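Local coordinates for 432aa long hypothetical deoxyribodipyrimidine photolyase (PDB 2E0I), which probably uses light to repair pyrimidine dimers in DNA, with one FAD as catalytic cofactor and a second FAD as a likely light-harvesting pigment, at residues A[1-6]-A[24-29]; A[15-20]-A[124-129]; A[153-158]-A[227-232]; A[245-250]-A[340-345]. All blocks are in the same frame, centred on the assembly; numbering follows the deposited sequence.

Contact 1 of 4, residues A[1-6]-A[24-29]; sequences MDCIFI and SECDRV
Asp2 pairs with Arg28 and Cys3 with Val29 in parallel register, the start of strand 2-7 running beside the start of strand 28-35 with the CA atoms 5.2 Å apart in both pairs. Cys3 N donates to Arg28 O over 3.2 Å. Met1 O takes two bonds, one from Asp27 N at 2.8 Å on a lone pair in the carbonyl plane, and a weak one from Arg28 N. The amino terminus answers in turn: Met1 N makes a salt bridge to Asp27 OD2 at 2.9 Å, coming down on the carboxylate about 70° out of its plane.

On the face that carries Cys3 and Val29, a disulfide joins Cys3 SG to Cys26 SG at 2.1 Å, with a chi3 of 99°. Cys3 SG stands between the backbone N and the carbonyl carbon (chi1 74°), the rotamer from which it meets the first residue beyond helix 17-25. Met1 CE leans on Cys26 SG at 3.8 Å, Val29 CG2 packs on Cys3 SG, and Tyr94 of strand 92-96 touches both cysteines. Farther along, Phe5 CB rests on Val29 CG1 at 3.9 Å.

On the other face, which both side chains share, Asp2 OD1 rests against CG and CD of Arg28 and stays 4.6 Å from Arg28 NE, beyond a salt bridge; the guanidinium pairs with Asp163. Strand 2-7, helix 17-25 and strand 28-35 form a beta-alpha-beta crossover. A covalent link and an ion pair thus fasten the first residues to the turn between helix 17-25 and strand 28-35, with Asp27 probably meeting the charge of the terminal amine.

Contact 2 of 4, residues A[15-20]-A[124-129]; sequences DNTGLN and YEDYLL
The Tyr124 ring is met obliquely by Gly18, whose CA lies 3.7 Å from Tyr124 CD2, and Thr17 CG2 comes beside it, 3.9 Å from Tyr124 CB. The second flat group, the carboxylate of Asp126, is used on a single oxygen by both donors of Thr17. Thr17 OG1 gives its proton to the anti lone pair of Asp126 OD2 over 2.7 Å. Thr17 N reaches the same OD2 at 2.9 Å along a nearly straight N-H, but from above, 47° out of the carboxylate plane. With CG anti to its backbone N (chi1 179°), Asp126 runs alongside Thr17 in the opposite sense.

Asp126 OD2 also bridges to Arg228 and OD1 to Arg12; an arginine at each oxygen is likely to keep the buried carboxylate ionised. An alanine here removes the carboxylate and would probably leave Thr17 N and OG1 without their shared acceptor and Arg12 and Arg228 each without this salt bridge, Arg228 keeping Asp15.

Asn16 holds the N-cap position, and Asp126 adds an acceptor to the first turn of helix 17-25. The loop after strand 120-124 is thereby tied to a helix start, at the C-terminal end of the parallel sheet in the Rossmann-like alpha/beta domain of photolyases.

Contact 3 of 4, residues A[153-158]-A[227-232]; sequences REPETM and MREAYY
Arg153 lays its guanidinium flat on that of Arg228, the planes 20° apart and the centres separated by 4.3 Å. Arg153 NH2 stands over the centre of the Arg228 group, 3.5 Å from Arg228 CZ, while Arg228 CD covers one face of the Arg153 group. Both chains bend at chi3 (77° in Arg153, -62° in Arg228), which places each CZ where the two flat groups can lie face to face. Two like charges so close would repel, but Arg228 is salt-bridged through NE to Asp15 and through NH2 to Asp126, which probably makes the stack tolerable.

Beside the pair, Arg153 O lies at the edge of the Tyr232 ring, in its plane and 3.4 Å from Tyr232 CE1; the same oxygen lies near Arg228 CD. This is where the long linker of photolyases, on its way from the N-terminal alpha/beta domain to the helical FAD-binding domain, passes along helix 227-233.

Pro155 slots in between Glu229 and Tyr232. Its CD meets Tyr232 CD1 at 3.7 Å, obliquely to the ring, and its CG sits 3.7 Å from Glu229 CG. Glu154 crosses the tip of the same tyrosine: its CG is 3.7 Å from Tyr232 OH, with OE2 salt-bridged to Lys151. Tyr232 OH is hydrogen-bonded to Val152 O, just upstream in the linker, and Glu229 OE2 pairs with Arg189.

Contact 4 of 4, residues A[245-250]-A[340-345]; sequences YWRDFF and DYDPAI. With FAD (flavin-adenine dinucleotide), chain E.
Arg247 and Asp342 carry the charge across: Arg247 NH1 bridges to Asp342 OD2 at 3.6 Å, guanidinium and carboxylate planes turned 75° to each other. The other oxygen of Asp342 serves its own helix. As N-cap of helix 343-353 the residue accepts at OD1 from Ile345 N over 3.3 Å, the donor lying above the carboxylate plane.

Hydrogen bonds to the cofactor come largely from backbone. FAD N3 donates to Asp340 O at 2.9 Å, and Asp342 N gives its hydrogen to FAD O4 at 3.2 Å, so the imide edge of the isoalloxazine is read by one acceptor and one donor. Arg247 NE adds a weak bond to the ribose hydroxyl FAD O2B. Asp340 turns its carboxylate to Arg312 and Ser217; an alanine here keeps the carbonyl used by FAD N3 but would probably leave Arg312 without this carboxylate as counter-charge and Ser217 OG without this partner.

The bound FAD is folded into the U shape characteristic of photolyases, and the apolar contacts follow that bend. Ile345 CG2 touches both arms, 3.5 Å from FAD C2A of the adenine and 3.5 Å from FAD N1 of the flavin, while its CD1 lies over a face of the Arg247 guanidinium, toward the rim. Phe250 presents its ring edge to the adenine, CE2 3.8 Å from FAD N1A. Between the helices, Phe250 CB packs on Ile345 CG1.

Contacts 2 and 4 are buried, contact 3 lies at the surface, and contact 1 is partly buried at the far end of the sheet, its centre about 30 Å from that of contact 4. Helix 17-25 serves both contacts 1 and 2. Contacts 2 and 3 lie close, centres about 9 Å apart, and share a salt-bridge network through Arg228. Contact 2 also reaches contact 4, where Leu129 N probably bonds to Asp248 OD2, joining the alpha/beta domain to the helical one. The chemistry changes on the way: backbone pairing and sulfur in contact 1, a shared carboxylate in contact 2, stacked arginines in contact 3, cofactor binding in contact 4.

Contact 1 of 4, residues A[1-6]-A[24-29]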
# COMPACT_ATOMS: atom_id res chain seq x y z
N MET A 1 -33.33 -5.70 -11.79
CA MET A 1 -32.55 -6.83 -12.37
C MET A 1 -31.91 -7.65 -11.27
O MET A 1 -31.94 -7.27 -10.09
CB MET A 1 -31.42 -6.30 -13.25
CG MET A 1 -31.77 -5.11 -14.10
SD MET A 1 -30.28 -4.49 -14.92
CE MET A 1 -29.78 -3.15 -13.77
N ASP A 2 -31.35 -8.79 -11.66
CA ASP A 2 -30.63 -9.65 -10.73
C ASP A 2 -29.18 -9.44 -11.11
O ASP A 2 -28.72 -9.98 -12.12
CB ASP A 2 -31.01 -11.12 -10.91
CG ASP A 2 -32.19 -11.54 -10.04
OD1 ASP A 2 -32.40 -10.94 -8.96
OD2 ASP A 2 -32.90 -12.49 -10.45
N CYS A 3 -28.46 -8.66 -10.32
CA CYS A 3 -27.07 -8.41 -10.65
C CYS A 3 -26.06 -8.76 -9.57
O CYS A 3 -26.43 -9.07 -8.43
CB CYS A 3 -26.92 -6.96 -11.11
SG CYS A 3 -26.99 -5.67 -9.83
N ILE A 4 -24.78 -8.71 -9.95
CA ILE A 4 -23.66 -9.05 -9.07
C ILE A 4 -22.68 -7.91 -8.81
O ILE A 4 -22.35 -7.13 -9.71
CB ILE A 4 -22.85 -10.23 -9.66
CG1 ILE A 4 -23.61 -11.54 -9.46
CG2 ILE A 4 -21.46 -10.31 -9.04
CD1 ILE A 4 -22.85 -12.75 -9.94
N PHE A 5 -22.22 -7.80 -7.57
CA PHE A 5 -21.23 -6.80 -7.24
C PHE A 5 -20.00 -7.55 -6.78
O PHE A 5 -20.08 -8.40 -5.89
CB PHE A 5 -21.65 -5.88 -6.11
CG PHE A 5 -20.58 -4.90 -5.74
CD1 PHE A 5 -20.28 -3.82 -6.58
CD2 PHE A 5 -19.79 -5.12 -4.61
CE1 PHE A 5 -19.20 -2.98 -6.31
CE2 PHE A 5 -18.70 -4.29 -4.33
CZ PHE A 5 -18.40 -3.22 -5.19
N ILE A 6 -18.85 -7.23 -7.39
CA ILE A 6 -17.61 -7.89 -7.04
C ILE A 6 -16.69 -7.02 -6.21
O ILE A 6 -16.20 -5.98 -6.69
CB ILE A 6 -16.82 -8.35 -8.31
CG1 ILE A 6 -17.66 -9.30 -9.17
CG2 ILE A 6 -15.52 -9.05 -7.90
CD1 ILE A 6 -16.99 -9.66 -10.48
N SER A 24 -29.10 0.37 -5.91
CA SER A 24 -30.20 1.20 -6.34
C SER A 24 -30.70 0.87 -7.74
O SER A 24 -31.86 1.13 -8.06
CB SER A 24 -29.81 2.67 -6.26
OG SER A 24 -28.80 2.98 -7.20
N GLU A 25 -29.84 0.28 -8.58
CA GLU A 25 -30.24 -0.05 -9.94
C GLU A 25 -30.81 -1.45 -10.15
O GLU A 25 -31.52 -1.67 -11.13
CB GLU A 25 -29.07 0.17 -10.91
CG GLU A 25 -28.62 1.62 -11.03
CD GLU A 25 -27.52 1.82 -12.08
OE1 GLU A 25 -27.05 2.97 -12.27
OE2 GLU A 25 -27.12 0.83 -12.74
N CYS A 26 -30.51 -2.40 -9.27
CA CYS A 26 -31.05 -3.76 -9.43
C CYS A 26 -31.95 -4.12 -8.26
O CYS A 26 -31.95 -3.45 -7.23
CB CYS A 26 -29.93 -4.82 -9.54
SG CYS A 26 -28.43 -4.34 -10.46
N ASP A 27 -32.72 -5.20 -8.43
CA ASP A 27 -33.62 -5.65 -7.38
C ASP A 27 -32.86 -6.40 -6.30
O ASP A 27 -33.01 -6.12 -5.11
CB ASP A 27 -34.70 -6.56 -7.97
CG ASP A 27 -35.54 -5.86 -9.01
OD1 ASP A 27 -36.08 -4.77 -8.70
OD2 ASP A 27 -35.66 -6.40 -10.14
N ARG A 28 -32.04 -7.35 -6.73
CA ARG A 28 -31.25 -8.13 -5.80
C ARG A 28 -29.77 -8.00 -6.20
O ARG A 28 -29.43 -7.88 -7.38
CB ARG A 28 -31.69 -9.60 -5.83
CG ARG A 28 -33.20 -9.78 -5.98
CD ARG A 28 -33.63 -11.24 -6.00
NE ARG A 28 -33.66 -11.85 -4.66
CZ ARG A 28 -34.09 -13.08 -4.39
NH1 ARG A 28 -34.55 -13.87 -5.37
NH2 ARG A 28 -34.07 -13.55 -3.14
N VAL A 29 -28.89 -8.00 -5.20
CA VAL A 29 -27.47 -7.89 -5.47
C VAL A 29 -26.72 -8.99 -4.72
O VAL A 29 -26.83 -9.12 -3.50
CB VAL A 29 -26.92 -6.52 -5.04
CG1 VAL A 29 -25.41 -6.53 -5.10
CG2 VAL A 29 -27.48 -5.44 -5.92

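Contact 2 of 4, residues A[15-20]-A[124-129]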
# COMPACT_ATOMS: atom_id res chain seq x y z
N ASP A 15 -20.49 3.80 1.93
CA ASP A 15 -19.88 4.67 0.93
C ASP A 15 -19.05 3.92 -0.08
O ASP A 15 -17.87 4.20 -0.29
CB ASP A 15 -19.03 5.77 1.60
CG ASP A 15 -18.61 6.87 0.60
OD1 ASP A 15 -19.45 7.33 -0.21
OD2 ASP A 15 -17.43 7.29 0.63
N ASN A 16 -19.67 2.94 -0.72
CA ASN A 16 -18.99 2.17 -1.74
C ASN A 16 -19.75 2.52 -3.02
O ASN A 16 -20.87 2.05 -3.23
CB ASN A 16 -19.10 0.68 -1.44
CG ASN A 16 -18.34 -0.17 -2.44
OD1 ASN A 16 -17.65 -1.11 -2.06
ND2 ASN A 16 -18.49 0.15 -3.72
N THR A 17 -19.12 3.34 -3.85
CA THR A 17 -19.72 3.82 -5.10
C THR A 17 -20.39 2.75 -5.95
O THR A 17 -21.61 2.75 -6.14
CB THR A 17 -18.68 4.55 -5.96
OG1 THR A 17 -17.98 5.51 -5.15
CG2 THR A 17 -19.37 5.29 -7.11
N GLY A 18 -19.59 1.83 -6.47
CA GLY A 18 -20.15 0.80 -7.31
C GLY A 18 -21.24 0.02 -6.61
O GLY A 18 -22.27 -0.29 -7.20
N LEU A 19 -21.01 -0.30 -5.34
CA LEU A 19 -22.00 -1.06 -4.60
C LEU A 19 -23.29 -0.27 -4.49
O LEU A 19 -24.38 -0.83 -4.62
CB LEU A 19 -21.46 -1.41 -3.21
CG LEU A 19 -22.42 -2.22 -2.33
CD1 LEU A 19 -22.83 -3.50 -3.04
CD2 LEU A 19 -21.75 -2.50 -0.98
N ASN A 20 -23.17 1.04 -4.27
CA ASN A 20 -24.34 1.91 -4.17
C ASN A 20 -25.17 1.84 -5.44
O ASN A 20 -26.37 1.59 -5.38
CB ASN A 20 -23.94 3.36 -3.91
CG ASN A 20 -23.63 3.62 -2.47
OD1 ASN A 20 -24.09 2.91 -1.57
ND2 ASN A 20 -22.86 4.67 -2.23
N TYR A 124 -17.17 1.74 -11.77
CA TYR A 124 -17.28 3.10 -11.24
C TYR A 124 -16.02 3.54 -10.54
O TYR A 124 -15.23 2.70 -10.10
CB TYR A 124 -18.44 3.19 -10.25
CG TYR A 124 -19.79 2.88 -10.85
CD1 TYR A 124 -20.59 3.88 -11.41
CD2 TYR A 124 -20.25 1.56 -10.89
CE1 TYR A 124 -21.82 3.57 -12.01
CE2 TYR A 124 -21.47 1.24 -11.48
CZ TYR A 124 -22.25 2.24 -12.04
OH TYR A 124 -23.46 1.90 -12.61
N GLU A 125 -15.82 4.85 -10.44
CA GLU A 125 -14.67 5.41 -9.75
C GLU A 125 -15.01 5.45 -8.26
O GLU A 125 -16.10 5.89 -7.88
CB GLU A 125 -14.36 6.83 -10.25
CG GLU A 125 -13.67 6.86 -11.61
CD GLU A 125 -13.30 8.28 -12.07
OE1 GLU A 125 -12.54 8.98 -11.36
OE2 GLU A 125 -13.76 8.68 -13.16
N ASP A 126 -14.08 4.99 -7.42
CA ASP A 126 -14.32 4.98 -5.98
C ASP A 126 -13.04 5.13 -5.17
O ASP A 126 -13.04 5.80 -4.15
CB ASP A 126 -15.03 3.68 -5.57
CG ASP A 126 -15.29 3.58 -4.06
OD1 ASP A 126 -14.47 2.96 -3.34
OD2 ASP A 126 -16.32 4.12 -3.58
N TYR A 127 -11.96 4.51 -5.62
CA TYR A 127 -10.71 4.56 -4.88
C TYR A 127 -10.07 5.93 -4.77
O TYR A 127 -9.40 6.20 -3.79
CB TYR A 127 -9.70 3.59 -5.49
CG TYR A 127 -10.16 2.16 -5.44
CD1 TYR A 127 -10.06 1.34 -6.55
CD2 TYR A 127 -10.76 1.65 -4.30
CE1 TYR A 127 -10.57 0.04 -6.54
CE2 TYR A 127 -11.27 0.36 -4.27
CZ TYR A 127 -11.19 -0.44 -5.39
OH TYR A 127 -11.79 -1.70 -5.38
N LEU A 128 -10.30 6.80 -5.75
CA LEU A 128 -9.69 8.13 -5.71
C LEU A 128 -10.54 9.19 -5.02
O LEU A 128 -11.77 9.13 -4.98
CB LEU A 128 -9.35 8.60 -7.13
CG LEU A 128 -8.38 7.76 -7.97
CD1 LEU A 128 -8.59 8.12 -9.42
CD2 LEU A 128 -6.93 7.99 -7.55
N LEU A 129 -9.85 10.19 -4.49
CA LEU A 129 -10.48 11.30 -3.81
C LEU A 129 -10.90 12.31 -4.87
O LEU A 129 -11.85 13.07 -4.68
CB LEU A 129 -9.47 11.92 -2.86
CG LEU A 129 -9.92 12.64 -1.59
CD1 LEU A 129 -10.77 11.73 -0.74
CD2 LEU A 129 -8.68 13.07 -0.84

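Contact 3 of 4, residues A[153-158]-A[227-232]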
# COMPACT_ATOMS: atom_id res chain seq x y z
N ARG A 153 -16.57 14.49 -3.00
CA ARG A 153 -17.92 13.98 -2.88
C ARG A 153 -18.12 13.50 -1.45
O ARG A 153 -17.20 12.96 -0.84
CB ARG A 153 -18.16 12.83 -3.87
CG ARG A 153 -19.54 12.20 -3.72
CD ARG A 153 -19.91 11.23 -4.85
NE ARG A 153 -19.29 9.90 -4.76
CZ ARG A 153 -18.17 9.57 -5.38
NH1 ARG A 153 -17.55 10.48 -6.13
NH2 ARG A 153 -17.68 8.34 -5.29
N GLU A 154 -19.32 13.69 -0.92
CA GLU A 154 -19.61 13.29 0.45
C GLU A 154 -19.99 11.80 0.54
O GLU A 154 -20.60 11.26 -0.37
CB GLU A 154 -20.76 14.14 1.00
CG GLU A 154 -20.43 15.61 1.13
CD GLU A 154 -21.67 16.48 1.33
OE1 GLU A 154 -22.61 16.04 2.03
OE2 GLU A 154 -21.71 17.60 0.78
N PRO A 155 -19.61 11.13 1.65
CA PRO A 155 -19.95 9.72 1.80
C PRO A 155 -21.45 9.53 1.73
O PRO A 155 -22.19 10.44 2.08
CB PRO A 155 -19.40 9.38 3.17
CG PRO A 155 -18.25 10.28 3.30
CD PRO A 155 -18.78 11.58 2.77
N GLU A 156 -21.88 8.37 1.27
CA GLU A 156 -23.30 8.06 1.21
C GLU A 156 -23.50 6.58 0.95
O GLU A 156 -22.61 5.91 0.41
CB GLU A 156 -23.99 8.87 0.14
CG GLU A 156 -23.82 8.32 -1.24
CD GLU A 156 -24.24 9.32 -2.29
OE1 GLU A 156 -24.24 8.95 -3.48
OE2 GLU A 156 -24.57 10.48 -1.92
N THR A 157 -24.65 6.07 1.35
CA THR A 157 -24.94 4.66 1.16
C THR A 157 -26.36 4.49 0.68
O THR A 157 -27.29 5.08 1.24
CB THR A 157 -24.75 3.87 2.49
OG1 THR A 157 -23.42 4.06 2.98
CG2 THR A 157 -25.01 2.38 2.29
N MET A 158 -26.55 3.69 -0.36
CA MET A 158 -27.87 3.44 -0.87
C MET A 158 -28.44 2.20 -0.22
O MET A 158 -27.69 1.32 0.22
CB MET A 158 -27.82 3.26 -2.39
CG MET A 158 -28.30 4.49 -3.18
SD MET A 158 -27.44 6.04 -2.80
CE MET A 158 -28.59 6.81 -1.57
N MET A 227 -11.93 6.73 1.09
CA MET A 227 -11.02 7.87 0.97
C MET A 227 -11.77 9.14 1.35
O MET A 227 -11.23 10.05 1.99
CB MET A 227 -10.57 7.95 -0.49
CG MET A 227 -9.21 8.55 -0.72
SD MET A 227 -7.89 7.63 0.05
CE MET A 227 -6.64 8.93 0.02
N ARG A 228 -13.04 9.17 0.95
CA ARG A 228 -13.94 10.27 1.21
C ARG A 228 -14.29 10.37 2.70
O ARG A 228 -14.43 11.47 3.24
CB ARG A 228 -15.20 10.09 0.38
CG ARG A 228 -14.96 10.29 -1.12
CD ARG A 228 -16.20 9.96 -1.92
NE ARG A 228 -16.58 8.56 -1.76
CZ ARG A 228 -15.93 7.55 -2.32
NH1 ARG A 228 -14.87 7.79 -3.08
NH2 ARG A 228 -16.34 6.30 -2.12
N GLU A 229 -14.42 9.22 3.36
CA GLU A 229 -14.73 9.22 4.78
C GLU A 229 -13.53 9.73 5.58
O GLU A 229 -13.69 10.56 6.47
CB GLU A 229 -15.10 7.81 5.24
CG GLU A 229 -16.43 7.32 4.68
CD GLU A 229 -16.90 5.99 5.28
OE1 GLU A 229 -16.27 4.94 5.02
OE2 GLU A 229 -17.93 6.01 6.02
N ALA A 230 -12.35 9.24 5.25
CA ALA A 230 -11.14 9.66 5.95
C ALA A 230 -11.03 11.16 5.80
O ALA A 230 -10.70 11.88 6.75
CB ALA A 230 -9.91 9.00 5.34
N TYR A 231 -11.31 11.62 4.59
CA TYR A 231 -11.23 13.03 4.28
C TYR A 231 -12.15 13.91 5.11
O TYR A 231 -11.71 14.85 5.73
CB TYR A 231 -11.51 13.27 2.80
CG TYR A 231 -11.57 14.73 2.45
CD1 TYR A 231 -10.41 15.48 2.26
CD2 TYR A 231 -12.80 15.38 2.34
CE1 TYR A 231 -10.48 16.84 1.98
CE2 TYR A 231 -12.88 16.73 2.07
CZ TYR A 231 -11.72 17.45 1.89
OH TYR A 231 -11.84 18.79 1.59
N TYR A 232 -13.43 13.60 5.12
CA TYR A 232 -14.34 14.43 5.88
C TYR A 232 -14.17 14.36 7.38
O TYR A 232 -14.43 15.33 8.09
CB TYR A 232 -15.78 14.12 5.48
CG TYR A 232 -16.20 14.88 4.26
CD1 TYR A 232 -16.28 14.26 3.01
CD2 TYR A 232 -16.44 16.25 4.33
CE1 TYR A 232 -16.60 14.99 1.86
CE2 TYR A 232 -16.74 16.99 3.19
CZ TYR A 232 -16.82 16.36 1.96
OH TYR A 232 -17.10 17.12 0.86

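Contact 4 of 4, residues A[245-250]-A[340-345]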
# COMPACT_ATOMS: atom_id res chain seq x y z
N TYR A 245 -3.82 13.15 -0.13
CA TYR A 245 -3.78 13.43 -1.56
C TYR A 245 -2.57 12.80 -2.23
O TYR A 245 -2.53 12.69 -3.45
CB TYR A 245 -3.82 14.95 -1.80
CG TYR A 245 -5.23 15.52 -1.91
CD1 TYR A 245 -6.00 15.29 -3.05
CD2 TYR A 245 -5.81 16.25 -0.87
CE1 TYR A 245 -7.30 15.77 -3.16
CE2 TYR A 245 -7.12 16.74 -0.95
CZ TYR A 245 -7.86 16.50 -2.10
OH TYR A 245 -9.18 16.94 -2.21
N TRP A 246 -1.58 12.38 -1.45
CA TRP A 246 -0.41 11.75 -2.05
C TRP A 246 -0.75 10.37 -2.60
O TRP A 246 -0.05 9.85 -3.46
CB TRP A 246 0.73 11.61 -1.05
CG TRP A 246 1.64 12.80 -1.04
CD1 TRP A 246 1.62 13.84 -0.17
CD2 TRP A 246 2.72 13.06 -1.95
NE1 TRP A 246 2.62 14.73 -0.48
CE2 TRP A 246 3.31 14.27 -1.57
CE3 TRP A 246 3.24 12.38 -3.05
CZ2 TRP A 246 4.39 14.83 -2.24
CZ3 TRP A 246 4.32 12.93 -3.72
CH2 TRP A 246 4.89 14.14 -3.32
N ARG A 247 -1.84 9.79 -2.10
CA ARG A 247 -2.29 8.51 -2.58
C ARG A 247 -2.83 8.66 -3.99
O ARG A 247 -2.53 7.86 -4.87
CB ARG A 247 -3.42 7.99 -1.71
CG ARG A 247 -3.01 7.59 -0.36
CD ARG A 247 -3.84 6.42 0.05
NE ARG A 247 -3.03 5.58 0.90
CZ ARG A 247 -2.79 4.29 0.74
NH1 ARG A 247 -3.28 3.55 -0.25
NH2 ARG A 247 -2.00 3.73 1.61
N ASP A 248 -3.66 9.68 -4.18
CA ASP A 248 -4.25 9.94 -5.49
C ASP A 248 -3.14 10.26 -6.49
O ASP A 248 -3.14 9.74 -7.61
CB ASP A 248 -5.21 11.12 -5.42
CG ASP A 248 -6.60 10.73 -4.97
OD1 ASP A 248 -6.74 10.09 -3.90
OD2 ASP A 248 -7.57 11.08 -5.68
N PHE A 249 -2.20 11.10 -6.07
CA PHE A 249 -1.12 11.49 -6.94
C PHE A 249 -0.33 10.32 -7.51
O PHE A 249 -0.16 10.20 -8.72
CB PHE A 249 -0.15 12.42 -6.23
CG PHE A 249 0.94 12.92 -7.13
CD1 PHE A 249 0.65 13.83 -8.14
CD2 PHE A 249 2.24 12.44 -7.00
CE1 PHE A 249 1.64 14.24 -9.03
CE2 PHE A 249 3.24 12.85 -7.89
CZ PHE A 249 2.94 13.75 -8.90
N PHE A 250 0.17 9.45 -6.64
CA PHE A 250 0.94 8.32 -7.11
C PHE A 250 0.12 7.33 -7.92
O PHE A 250 0.62 6.76 -8.89
CB PHE A 250 1.64 7.63 -5.95
CG PHE A 250 2.87 8.35 -5.46
CD1 PHE A 250 3.85 8.76 -6.35
CD2 PHE A 250 3.05 8.60 -4.11
CE1 PHE A 250 5.00 9.40 -5.91
CE2 PHE A 250 4.20 9.24 -3.65
CZ PHE A 250 5.18 9.64 -4.55
N ASP A 340 0.30 -2.86 4.06
CA ASP A 340 -0.45 -1.90 3.24
C ASP A 340 0.02 -1.81 1.78
O ASP A 340 -0.26 -0.82 1.09
CB ASP A 340 -0.38 -0.50 3.88
CG ASP A 340 1.06 0.01 4.02
OD1 ASP A 340 1.97 -0.59 3.40
OD2 ASP A 340 1.30 1.02 4.74
N TYR A 341 0.71 -2.83 1.30
CA TYR A 341 1.22 -2.78 -0.07
C TYR A 341 0.26 -2.26 -1.14
O TYR A 341 -0.82 -2.81 -1.36
CB TYR A 341 1.75 -4.14 -0.51
CG TYR A 341 2.22 -4.14 -1.95
CD1 TYR A 341 1.57 -4.89 -2.92
CD2 TYR A 341 3.29 -3.34 -2.34
CE1 TYR A 341 1.98 -4.85 -4.25
CE2 TYR A 341 3.71 -3.28 -3.65
CZ TYR A 341 3.05 -4.05 -4.61
OH TYR A 341 3.47 -4.00 -5.91
N ASP A 342 0.70 -1.20 -1.81
CA ASP A 342 -0.07 -0.62 -2.90
C ASP A 342 0.91 -0.47 -4.07
O ASP A 342 1.82 0.36 -4.03
CB ASP A 342 -0.62 0.74 -2.50
CG ASP A 342 -1.62 1.28 -3.51
OD1 ASP A 342 -1.24 1.49 -4.69
OD2 ASP A 342 -2.79 1.48 -3.10
N PRO A 343 0.73 -1.27 -5.14
CA PRO A 343 1.62 -1.21 -6.31
C PRO A 343 2.05 0.19 -6.73
O PRO A 343 3.25 0.47 -6.80
CB PRO A 343 0.83 -1.94 -7.38
CG PRO A 343 0.06 -2.95 -6.60
CD PRO A 343 -0.42 -2.15 -5.42
N ALA A 344 1.09 1.06 -7.01
CA ALA A 344 1.40 2.42 -7.46
C ALA A 344 2.02 3.31 -6.40
O ALA A 344 2.98 4.04 -6.65
CB ALA A 344 0.16 3.10 -8.02
N ILE A 345 1.47 3.26 -5.19
CA ILE A 345 2.00 4.07 -4.12
C ILE A 345 3.40 3.60 -3.73
O ILE A 345 4.29 4.41 -3.52
CB ILE A 345 1.03 4.06 -2.91
CG1 ILE A 345 -0.33 4.63 -3.36
CG2 ILE A 345 1.61 4.86 -1.75
CD1 ILE A 345 -1.38 4.69 -2.28
PA FAD E . 0.63 8.53 8.63
O1A FAD E . -0.13 8.39 9.89
O2A FAD E . 1.55 9.65 8.32
O5B FAD E . -0.63 9.01 7.76
C5B FAD E . -0.48 9.80 6.58
C4B FAD E . -1.39 9.28 5.47
O4B FAD E . -1.25 10.04 4.26
C3B FAD E . -1.01 7.83 5.13
O3B FAD E . -1.86 6.95 5.87
C2B FAD E . -1.41 7.77 3.66
O2B FAD E . -2.84 7.70 3.55
C1B FAD E . -0.92 9.14 3.19
N9A FAD E . 0.55 9.16 2.97
C8A FAD E . 1.48 9.58 3.82
N7A FAD E . 2.68 9.52 3.23
C5A FAD E . 2.50 9.06 2.00
C6A FAD E . 3.35 8.79 0.93
N6A FAD E . 4.65 9.02 1.01
N1A FAD E . 2.82 8.30 -0.21
C2A FAD E . 1.53 8.08 -0.33
N3A FAD E . 0.69 8.33 0.66
C4A FAD E . 1.15 8.82 1.83
N1 FAD E . 2.02 3.57 1.53
C2 FAD E . 1.09 2.57 1.22
O2 FAD E . -0.08 2.66 1.57
N3 FAD E . 1.52 1.42 0.54
C4 FAD E . 2.87 1.28 0.19
O4 FAD E . 3.23 0.30 -0.46
C4X FAD E . 3.78 2.28 0.52
N5 FAD E . 5.14 2.09 0.24
C5X FAD E . 6.07 3.09 0.55
C6 FAD E . 7.41 2.89 0.25
C7 FAD E . 8.34 3.89 0.52
C7M FAD E . 9.81 3.65 0.15
C8 FAD E . 7.92 5.09 1.09
C8M FAD E . 8.92 6.22 1.37
C9 FAD E . 6.58 5.28 1.39
C9A FAD E . 5.64 4.29 1.12
N10 FAD E . 4.27 4.48 1.40
C10 FAD E . 3.37 3.43 1.19
C1' FAD E . 3.79 5.77 1.95
C2' FAD E . 3.74 5.93 3.47
O2' FAD E . 5.00 5.61 4.05
C3' FAD E . 2.63 5.09 4.11
O3' FAD E . 1.39 5.39 3.48
C4' FAD E . 2.50 5.38 5.60
O4' FAD E . 3.75 5.15 6.26
C5' FAD E . 1.42 4.51 6.24
O5' FAD E . 1.36 4.71 7.66
P FAD E . 0.31 5.74 8.32
O1P FAD E . -1.03 5.45 7.77
O2P FAD E . 0.50 5.66 9.79
O3P FAD E . 0.80 7.18 7.78